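Long-range contacts in HcgC (Methanococcus maripaludis S2, PDB 5O4J), which probably catalyses the SAM-dependent C-methylation of a pyridinol precursor during biosynthesis of the FeGP cofactor of [Fe]-hydrogenase: residues K129-D135 / A158-K164; K28-I33 / V253-V257. The contacts are given in a common frame with arbitrary orientation. Residue numbers count along the deposited sequence, not the author numbering.

Contact 1 (K129-D135 / A158-K164); sequences KVLIVED and AKKGVLK. With SAH (S-adenosyl-L-homocysteine), chain E; SO4 (sulfate ion), chain P.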
ATOM      1  N   LYS A 129     -20.681   4.365  40.078  1.00 32.57           N
ATOM      2  CA  LYS A 129     -20.305   5.760  39.906  1.00 34.25           C
ATOM      3  C   LYS A 129     -19.814   6.012  38.490  1.00 32.14           C
ATOM      4  O   LYS A 129     -20.156   7.028  37.877  1.00 31.00           O
ATOM      5  CB  LYS A 129     -19.218   6.116  40.918  1.00 37.13           C
ATOM      6  CG  LYS A 129     -19.700   6.110  42.353  1.00 40.63           C
ATOM      7  CD  LYS A 129     -18.549   6.328  43.312  1.00 48.18           C
ATOM      8  CE  LYS A 129     -19.016   6.261  44.756  1.00 57.84           C
ATOM      9  NZ  LYS A 129     -17.870   6.126  45.695  1.00 63.81           N
ATOM     10  N   VAL A 130     -19.039   5.077  37.948  1.00 28.95           N
ATOM     11  CA  VAL A 130     -18.396   5.228  36.648  1.00 24.54           C
ATOM     12  C   VAL A 130     -18.615   3.955  35.842  1.00 23.99           C
ATOM     13  O   VAL A 130     -18.463   2.846  36.365  1.00 25.37           O
ATOM     14  CB  VAL A 130     -16.893   5.526  36.797  1.00 23.49           C
ATOM     15  CG1 VAL A 130     -16.191   5.548  35.443  1.00 24.32           C
ATOM     16  CG2 VAL A 130     -16.708   6.854  37.522  1.00 27.66           C
ATOM     17  N   LEU A 131     -19.002   4.125  34.582  1.00 24.02           N
ATOM     18  CA  LEU A 131     -19.098   3.046  33.611  1.00 24.27           C
ATOM     19  C   LEU A 131     -18.197   3.384  32.435  1.00 24.12           C
ATOM     20  O   LEU A 131     -18.294   4.480  31.880  1.00 22.99           O
ATOM     21  CB  LEU A 131     -20.540   2.867  33.131  1.00 23.79           C
ATOM     22  CG  LEU A 131     -20.733   1.926  31.938  1.00 26.68           C
ATOM     23  CD1 LEU A 131     -20.403   0.505  32.339  1.00 28.86           C
ATOM     24  CD2 LEU A 131     -22.153   2.025  31.400  1.00 31.43           C
ATOM     25  N   ILE A 132     -17.321   2.451  32.060  1.00 20.88           N
ATOM     26  CA  ILE A 132     -16.509   2.560  30.852  1.00 20.47           C
ATOM     27  C   ILE A 132     -16.813   1.359  29.977  1.00 21.96           C
ATOM     28  O   ILE A 132     -16.758   0.222  30.453  1.00 23.80           O
ATOM     29  CB  ILE A 132     -15.005   2.604  31.169  1.00 20.23           C
ATOM     30  CG1 ILE A 132     -14.686   3.815  32.043  1.00 22.61           C
ATOM     31  CG2 ILE A 132     -14.186   2.626  29.880  1.00 20.13           C
ATOM     32  CD1 ILE A 132     -13.294   3.804  32.612  1.00 23.50           C
ATOM     33  N   VAL A 133     -17.124   1.608  28.706  1.00 21.46           N
ATOM     34  CA  VAL A 133     -17.347   0.562  27.714  1.00 21.97           C
ATOM     35  C   VAL A 133     -16.298   0.725  26.626  1.00 20.86           C
ATOM     36  O   VAL A 133     -16.120   1.824  26.090  1.00 20.39           O
ATOM     37  CB  VAL A 133     -18.763   0.628  27.111  1.00 21.02           C
ATOM     38  CG1 VAL A 133     -18.955  -0.425  26.000  1.00 19.42           C
ATOM     39  CG2 VAL A 133     -19.811   0.450  28.188  1.00 23.86           C
ATOM     40  N   GLU A 134     -15.585  -0.355  26.308  1.00 17.84           N
ATOM     41  CA  GLU A 134     -14.626  -0.289  25.224  1.00 17.39           C
ATOM     42  C   GLU A 134     -15.361  -0.382  23.896  1.00 19.68           C
ATOM     43  O   GLU A 134     -16.162  -1.296  23.683  1.00 21.64           O
ATOM     44  CB  GLU A 134     -13.576  -1.396  25.330  1.00 20.85           C
ATOM     45  CG  GLU A 134     -12.516  -1.265  24.241  1.00 21.05           C
ATOM     46  CD  GLU A 134     -11.340  -2.190  24.425  1.00 21.12           C
ATOM     47  OE1 GLU A 134     -11.453  -3.157  25.204  1.00 21.20           O
ATOM     48  OE2 GLU A 134     -10.304  -1.933  23.781  1.00 19.60           O
ATOM     49  N   ASP A 135     -15.120   0.598  23.024  1.00 19.35           N
ATOM     50  CA  ASP A 135     -15.669   0.594  21.670  1.00 18.46           C
ATOM     51  C   ASP A 135     -14.775  -0.278  20.789  1.00 19.75           C
ATOM     52  O   ASP A 135     -13.609   0.075  20.550  1.00 19.53           O
ATOM     53  CB  ASP A 135     -15.750   2.028  21.148  1.00 18.67           C
ATOM     54  CG  ASP A 135     -16.266   2.125  19.723  1.00 21.10           C
ATOM     55  OD1 ASP A 135     -16.653   1.098  19.127  1.00 22.64           O
ATOM     56  OD2 ASP A 135     -16.284   3.265  19.197  1.00 23.87           O
ATOM     57  N   ALA A 158     -23.094   7.273  36.794  1.00 31.03           N
ATOM     58  CA  ALA A 158     -23.183   8.729  36.870  1.00 31.93           C
ATOM     59  C   ALA A 158     -22.236   9.389  35.874  1.00 31.01           C
ATOM     60  O   ALA A 158     -22.536  10.455  35.323  1.00 33.12           O
ATOM     61  CB  ALA A 158     -22.866   9.196  38.289  1.00 33.09           C
ATOM     62  N   LYS A 159     -21.083   8.774  35.656  1.00 28.48           N
ATOM     63  CA  LYS A 159     -20.084   9.221  34.699  1.00 28.43           C
ATOM     64  C   LYS A 159     -19.847   8.069  33.737  1.00 24.28           C
ATOM     65  O   LYS A 159     -19.696   6.926  34.176  1.00 26.09           O
ATOM     66  CB  LYS A 159     -18.797   9.614  35.421  1.00 29.80           C
ATOM     67  CG  LYS A 159     -17.668  10.153  34.563  1.00 35.12           C
ATOM     68  CD  LYS A 159     -16.388  10.095  35.387  1.00 36.85           C
ATOM     69  CE  LYS A 159     -15.314  11.026  34.907  1.00 45.01           C
ATOM     70  NZ  LYS A 159     -14.133  10.877  35.803  1.00 41.64           N
ATOM     71  N   LYS A 160     -19.879   8.355  32.436  1.00 24.01           N
ATOM     72  CA  LYS A 160     -19.802   7.326  31.404  1.00 25.68           C
ATOM     73  C   LYS A 160     -18.678   7.657  30.439  1.00 24.53           C
ATOM     74  O   LYS A 160     -18.484   8.824  30.085  1.00 25.73           O
ATOM     75  CB  LYS A 160     -21.123   7.238  30.643  1.00 29.44           C
ATOM     76  CG  LYS A 160     -22.302   6.860  31.514  1.00 30.50           C
ATOM     77  CD  LYS A 160     -23.589   6.848  30.713  1.00 33.27           C
ATOM     78  CE  LYS A 160     -24.791   6.713  31.622  1.00 44.15           C
ATOM     79  NZ  LYS A 160     -26.041   6.557  30.843  1.00 52.91           N
ATOM     80  N   GLY A 161     -17.941   6.639  30.009  1.00 22.77           N
ATOM     81  CA  GLY A 161     -16.856   6.839  29.066  1.00 22.21           C
ATOM     82  C   GLY A 161     -16.766   5.688  28.087  1.00 20.21           C
ATOM     83  O   GLY A 161     -17.136   4.554  28.392  1.00 21.04           O
ATOM     84  N   VAL A 162     -16.259   5.998  26.895  1.00 20.56           N
ATOM     85  CA  VAL A 162     -16.061   5.015  25.836  1.00 19.96           C
ATOM     86  C   VAL A 162     -14.574   4.963  25.527  1.00 18.62           C
ATOM     87  O   VAL A 162     -13.987   5.972  25.123  1.00 20.42           O
ATOM     88  CB  VAL A 162     -16.874   5.356  24.577  1.00 21.96           C
ATOM     89  CG1 VAL A 162     -16.606   4.342  23.473  1.00 21.29           C
ATOM     90  CG2 VAL A 162     -18.352   5.403  24.897  1.00 24.21           C
ATOM     91  N   LEU A 163     -13.967   3.787  25.701  1.00 17.38           N
ATOM     92  CA  LEU A 163     -12.540   3.615  25.459  1.00 16.88           C
ATOM     93  C   LEU A 163     -12.308   3.338  23.980  1.00 17.58           C
ATOM     94  O   LEU A 163     -12.789   2.332  23.449  1.00 18.90           O
ATOM     95  CB  LEU A 163     -11.997   2.474  26.317  1.00 16.46           C
ATOM     96  CG  LEU A 163     -10.549   2.069  26.053  1.00 19.61           C
ATOM     97  CD1 LEU A 163      -9.580   3.176  26.413  1.00 20.47           C
ATOM     98  CD2 LEU A 163     -10.245   0.793  26.814  1.00 21.93           C
ATOM     99  N   LYS A 164     -11.582   4.228  23.319  1.00 17.26           N
ATOM    100  CA  LYS A 164     -11.314   4.119  21.895  1.00 16.45           C
ATOM    101  C   LYS A 164      -9.817   3.958  21.671  1.00 17.51           C
ATOM    102  O   LYS A 164      -9.004   4.551  22.388  1.00 17.18           O
ATOM    103  CB  LYS A 164     -11.831   5.350  21.142  1.00 18.25           C
ATOM    104  CG  LYS A 164     -13.331   5.621  21.334  1.00 25.22           C
ATOM    105  CD  LYS A 164     -13.737   6.935  20.660  1.00 32.05           C
ATOM    106  CE  LYS A 164     -15.245   7.180  20.748  1.00 41.95           C
ATOM    107  NZ  LYS A 164     -16.068   6.164  20.018  1.00 45.71           N
TER
HETATM  108  N   SAH E 301     -11.436  -5.636  23.378  1.00 71.85           N
HETATM  109  CA  SAH E 301     -10.528  -6.685  23.931  1.00 46.63           C
HETATM  110  CB  SAH E 301     -10.880  -8.040  23.319  1.00 32.27           C
HETATM  111  CG  SAH E 301     -12.128  -8.639  23.964  1.00 24.54           C
HETATM  112  SD  SAH E 301     -12.465 -10.275  23.364  1.00 20.90           S
HETATM  113  C   SAH E 301      -9.085  -6.387  23.636  1.00 32.69           C
HETATM  114  O   SAH E 301      -8.212  -7.203  24.022  1.00 20.96           O
HETATM  115  OXT SAH E 301      -8.828  -5.352  23.008  1.00 40.22           O
HETATM  116  C5' SAH E 301     -13.871 -10.725  24.338  1.00 19.35           C
HETATM  117  C4' SAH E 301     -13.507 -11.168  25.752  1.00 19.11           C
HETATM  118  O4' SAH E 301     -14.670 -11.038  26.579  1.00 21.19           O
HETATM  119  C3' SAH E 301     -13.132 -12.636  25.797  1.00 16.70           C
HETATM  120  O3' SAH E 301     -12.226 -12.907  26.879  1.00 21.24           O
HETATM  121  C2' SAH E 301     -14.478 -13.288  26.008  1.00 18.34           C
HETATM  122  O2' SAH E 301     -14.418 -14.615  26.541  1.00 20.73           O
HETATM  123  C1' SAH E 301     -15.132 -12.332  26.978  1.00 19.13           C
HETATM  124  N9  SAH E 301     -16.601 -12.305  26.899  1.00 19.73           N
HETATM  125  C8  SAH E 301     -17.355 -12.368  25.778  1.00 20.04           C
HETATM  126  N7  SAH E 301     -18.668 -12.276  26.108  1.00 23.17           N
HETATM  127  C5  SAH E 301     -18.738 -12.132  27.446  1.00 22.06           C
HETATM  128  C6  SAH E 301     -19.814 -11.971  28.442  1.00 25.84           C
HETATM  129  N6  SAH E 301     -21.107 -11.950  28.048  1.00 29.56           N
HETATM  130  N1  SAH E 301     -19.457 -11.856  29.736  1.00 25.34           N
HETATM  131  C2  SAH E 301     -18.177 -11.867  30.138  1.00 29.62           C
HETATM  132  N3  SAH E 301     -17.144 -12.014  29.292  1.00 26.19           N
HETATM  133  C4  SAH E 301     -17.373 -12.147  27.962  1.00 20.65           C
HETATM  134  S   SO4 P 303     -18.449   9.157  18.619  1.00 56.11           S
HETATM  135  O1  SO4 P 303     -18.056   9.320  20.034  1.00 59.90           O
HETATM  136  O2  SO4 P 303     -19.862   9.557  18.467  1.00 57.63           O
HETATM  137  O3  SO4 P 303     -17.589  10.017  17.777  1.00 55.65           O
HETATM  138  O4  SO4 P 303     -18.294   7.740  18.219  1.00 57.48           O
HETATM  139  O   HOH W   1     -10.417   0.621  22.658  1.00 18.89           O

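Contact 2 (K28-I33 / V253-V257); sequences KKANAI and VDSFV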
ATOM      1  N   LYS A  28      -1.218   1.285  27.003  1.00 18.37           N
ATOM      2  CA  LYS A  28      -1.886   2.501  26.541  1.00 19.93           C
ATOM      3  C   LYS A  28      -3.367   2.506  26.906  1.00 18.95           C
ATOM      4  O   LYS A  28      -3.904   3.538  27.330  1.00 19.01           O
ATOM      5  CB  LYS A  28      -1.711   2.671  25.034  1.00 20.43           C
ATOM      6  CG  LYS A  28      -0.344   3.194  24.654  1.00 22.04           C
ATOM      7  CD  LYS A  28      -0.082   3.093  23.171  1.00 23.31           C
ATOM      8  CE  LYS A  28       1.238   3.808  22.843  1.00 25.44           C
ATOM      9  NZ  LYS A  28       1.574   3.828  21.406  1.00 33.77           N
ATOM     10  N   LYS A  29      -4.041   1.366  26.779  1.00 18.54           N
ATOM     11  CA  LYS A  29      -5.447   1.298  27.172  1.00 17.64           C
ATOM     12  C   LYS A  29      -5.607   1.513  28.675  1.00 17.61           C
ATOM     13  O   LYS A  29      -6.497   2.255  29.118  1.00 19.97           O
ATOM     14  CB  LYS A  29      -6.047  -0.049  26.747  1.00 16.22           C
ATOM     15  CG  LYS A  29      -6.102  -0.252  25.235  1.00 14.97           C
ATOM     16  CD  LYS A  29      -6.843  -1.520  24.855  1.00 15.11           C
ATOM     17  CE  LYS A  29      -6.962  -1.627  23.340  1.00 15.91           C
ATOM     18  NZ  LYS A  29      -7.796  -2.796  22.920  1.00 17.77           N
ATOM     19  N   ALA A  30      -4.747   0.885  29.478  1.00 17.39           N
ATOM     20  CA  ALA A  30      -4.831   1.057  30.924  1.00 18.66           C
ATOM     21  C   ALA A  30      -4.586   2.505  31.316  1.00 21.14           C
ATOM     22  O   ALA A  30      -5.257   3.039  32.207  1.00 20.97           O
ATOM     23  CB  ALA A  30      -3.840   0.126  31.622  1.00 18.76           C
ATOM     24  N   ASN A  31      -3.603   3.153  30.681  1.00 19.36           N
ATOM     25  CA  ASN A  31      -3.318   4.543  30.999  1.00 20.02           C
ATOM     26  C   ASN A  31      -4.449   5.469  30.557  1.00 20.44           C
ATOM     27  O   ASN A  31      -4.720   6.472  31.228  1.00 21.85           O
ATOM     28  CB  ASN A  31      -1.987   4.953  30.377  1.00 22.08           C
ATOM     29  CG  ASN A  31      -0.804   4.447  31.182  1.00 34.29           C
ATOM     30  OD1 ASN A  31      -0.922   4.212  32.391  1.00 36.82           O
ATOM     31  ND2 ASN A  31       0.332   4.269  30.523  1.00 36.47           N
ATOM     32  N   ALA A  32      -5.117   5.160  29.443  1.00 19.21           N
ATOM     33  CA  ALA A  32      -6.289   5.934  29.039  1.00 21.18           C
ATOM     34  C   ALA A  32      -7.381   5.870  30.102  1.00 19.17           C
ATOM     35  O   ALA A  32      -8.013   6.887  30.430  1.00 17.86           O
ATOM     36  CB  ALA A  32      -6.822   5.415  27.702  1.00 19.79           C
ATOM     37  N   ILE A  33      -7.628   4.681  30.645  1.00 17.45           N
ATOM     38  CA  ILE A  33      -8.608   4.528  31.717  1.00 17.77           C
ATOM     39  C   ILE A  33      -8.161   5.296  32.954  1.00 21.25           C
ATOM     40  O   ILE A  33      -8.945   6.032  33.569  1.00 20.42           O
ATOM     41  CB  ILE A  33      -8.834   3.033  32.015  1.00 18.99           C
ATOM     42  CG1 ILE A  33      -9.621   2.405  30.867  1.00 21.48           C
ATOM     43  CG2 ILE A  33      -9.550   2.833  33.355  1.00 20.72           C
ATOM     44  CD1 ILE A  33      -9.577   0.887  30.834  1.00 23.83           C
ATOM     45  N   VAL A 253      -0.159   3.797  17.955  1.00 17.09           N
ATOM     46  CA  VAL A 253      -1.358   3.453  18.712  1.00 19.00           C
ATOM     47  C   VAL A 253      -1.681   4.585  19.676  1.00 17.50           C
ATOM     48  O   VAL A 253      -0.810   5.073  20.412  1.00 19.35           O
ATOM     49  CB  VAL A 253      -1.185   2.119  19.450  1.00 18.76           C
ATOM     50  CG1 VAL A 253      -2.419   1.800  20.295  1.00 17.06           C
ATOM     51  CG2 VAL A 253      -0.935   1.002  18.451  1.00 18.43           C
ATOM     52  N   ASP A 254      -2.930   5.025  19.643  1.00 16.28           N
ATOM     53  CA  ASP A 254      -3.434   6.108  20.476  1.00 16.85           C
ATOM     54  C   ASP A 254      -4.728   5.628  21.114  1.00 17.64           C
ATOM     55  O   ASP A 254      -5.675   5.288  20.397  1.00 17.26           O
ATOM     56  CB  ASP A 254      -3.665   7.346  19.612  1.00 19.78           C
ATOM     57  CG  ASP A 254      -3.878   8.597  20.418  1.00 29.21           C
ATOM     58  OD1 ASP A 254      -3.584   8.589  21.633  1.00 31.49           O
ATOM     59  OD2 ASP A 254      -4.340   9.587  19.817  1.00 30.42           O
ATOM     60  N   SER A 255      -4.747   5.539  22.448  1.00 18.91           N
ATOM     61  CA  SER A 255      -5.909   5.088  23.208  1.00 18.24           C
ATOM     62  C   SER A 255      -6.404   6.204  24.114  1.00 19.75           C
ATOM     63  O   SER A 255      -5.605   6.910  24.739  1.00 21.07           O
ATOM     64  CB  SER A 255      -5.579   3.861  24.058  1.00 18.69           C
ATOM     65  OG  SER A 255      -6.766   3.295  24.576  1.00 20.28           O
ATOM     66  N   PHE A 256      -7.719   6.381  24.177  1.00 19.43           N
ATOM     67  CA  PHE A 256      -8.271   7.442  25.012  1.00 21.93           C
ATOM     68  C   PHE A 256      -9.718   7.118  25.332  1.00 21.57           C
ATOM     69  O   PHE A 256     -10.399   6.429  24.566  1.00 23.12           O
ATOM     70  CB  PHE A 256      -8.161   8.815  24.337  1.00 24.56           C
ATOM     71  CG  PHE A 256      -8.699   8.851  22.933  1.00 26.03           C
ATOM     72  CD1 PHE A 256      -7.887   8.495  21.857  1.00 30.97           C
ATOM     73  CD2 PHE A 256     -10.003   9.247  22.685  1.00 27.91           C
ATOM     74  CE1 PHE A 256      -8.379   8.530  20.559  1.00 31.01           C
ATOM     75  CE2 PHE A 256     -10.501   9.278  21.395  1.00 27.35           C
ATOM     76  CZ  PHE A 256      -9.683   8.928  20.332  1.00 27.84           C
ATOM     77  N   VAL A 257     -10.182   7.608  26.478  1.00 19.71           N
ATOM     78  CA  VAL A 257     -11.580   7.481  26.851  1.00 20.39           C
ATOM     79  C   VAL A 257     -12.276   8.790  26.519  1.00 25.20           C
ATOM     80  O   VAL A 257     -11.881   9.863  26.998  1.00 26.25           O
ATOM     81  CB  VAL A 257     -11.760   7.122  28.332  1.00 20.33           C
ATOM     82  CG1 VAL A 257     -13.260   6.909  28.612  1.00 21.65           C
ATOM     83  CG2 VAL A 257     -10.964   5.877  28.689  1.00 20.94           C
TER
HETATM   84  O   HOH W   2      -2.800   6.038  26.640  1.00 23.54           O
HETATM   85  O   HOH W   3      -8.270   8.755  28.356  1.00 20.53           O

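Contact 1 (K129-D135 / A158-K164)
A carboxylate at the C-terminal end of a parallel strand pair meets the amino group of the bound S-adenosyl-L-homocysteine: Glu-134 OE1 accepts a weak hydrogen bond of 3.1 Å from SAH N. Behind it, strands 130-134 and 159-164 run at 26° with axes 4.5 Å apart, and their bonds alternate direction, as in Leu-131 N to Lys-159 O (2.9 Å) and Gly-161 N to Leu-131 O (2.9 Å). Val-130, Ile-132, Glu-134 and Leu-163 share one face, which packs on helix 18-37. Leu-131 and Val-133 share the other face with Val-162, whose CG1 reaches Asp-135 CB at 3.4 Å. Past the last bridge, Asp-135 OD2 forms a salt bridge with Lys-164 NZ (3.0 Å), while OD1 pairs with Lys-137. Lys-164 NZ also donates to SO4 O4 (3.3 Å), a sulfate probably from the crystallisation liquor and also held by Lys-258 and by Lys-164 and Lys-258 of the second subunit. Water 1 joins Glu-134 OE2 (2.8 Å) to Leu-163 O (3.0 Å), and OE2 also salt-bridges Lys-29. The mostly apolar strand 130-134 thus ends in charged groups, Glu-134 and, just past it, Asp-135, consistent with Rossmann-like sheets binding ligands at the C-terminal ends of their parallel strands.

Contact 2 (K28-I33 / V253-V257)
Ala-32 lays its methyl group over the backbone of strand 253-257, with CB 3.5 Å from Ser-255 O and 3.7 Å from Phe-256 CA. So small a side chain lets the helix come close: the axes approach to 6.8 Å, at 28° between their directions, and the CA atoms of Ala-32 and Phe-256 are 4.7 Å apart. Val-257 extends the apolar patch, its CG2 lying 4.3 Å from both Ala-32 CB and Ile-33 CG1. At the other end Lys-28 stretches along the strand and donates from NZ to Val-253 O (2.9 Å); Ile-250 O is a second acceptor for this amino group. Water 3 bridges the backbones, donating to Ala-32 O (2.8 Å) and accepting from Val-257 N (2.9 Å). Ser-255 OG sits 3.5 Å from Lys-29 CA, although it hydrogen-bonds to Thr-165 OG1 and, weakly, to Lys-164 O. The CA-to-CB bond of Lys-29 points away from the strand, and its NZ binds Ser-175 O, Thr-177 OG1 and Glu-134 OE2 in the S-adenosyl-L-homocysteine pocket. Helix 18-37 packs on one face of the sheet, running roughly along strand 253-257, with Ala-32 also touching Leu-163 of strand 159-167, while Ala-30 and Ile-33 pack against helix 54-60.

In the fold
The centres of contacts 1 and 2 lie 12 Å apart, and both involve the seven-stranded mixed sheet. Its order runs from 130-134 through 159-167 to the antiparallel edge strand 253-259; the probable hydrogen bond Lys-164 N to Phe-256 O (2.8 Å) links the two contacts there. Along the chain, 28-33 comes first, then both segments of contact 1, and 253-257 last. Contact 1 is local, within a beta-alpha-beta unit, whereas contact 2 brings together segments 220 residues apart. A salt bridge, Glu-134 OE2 to Lys-29 NZ (2.8 Å), connects strand 130-134 with helix 18-37, so the sheet and its covering helix jointly line the S-adenosyl-L-homocysteine site.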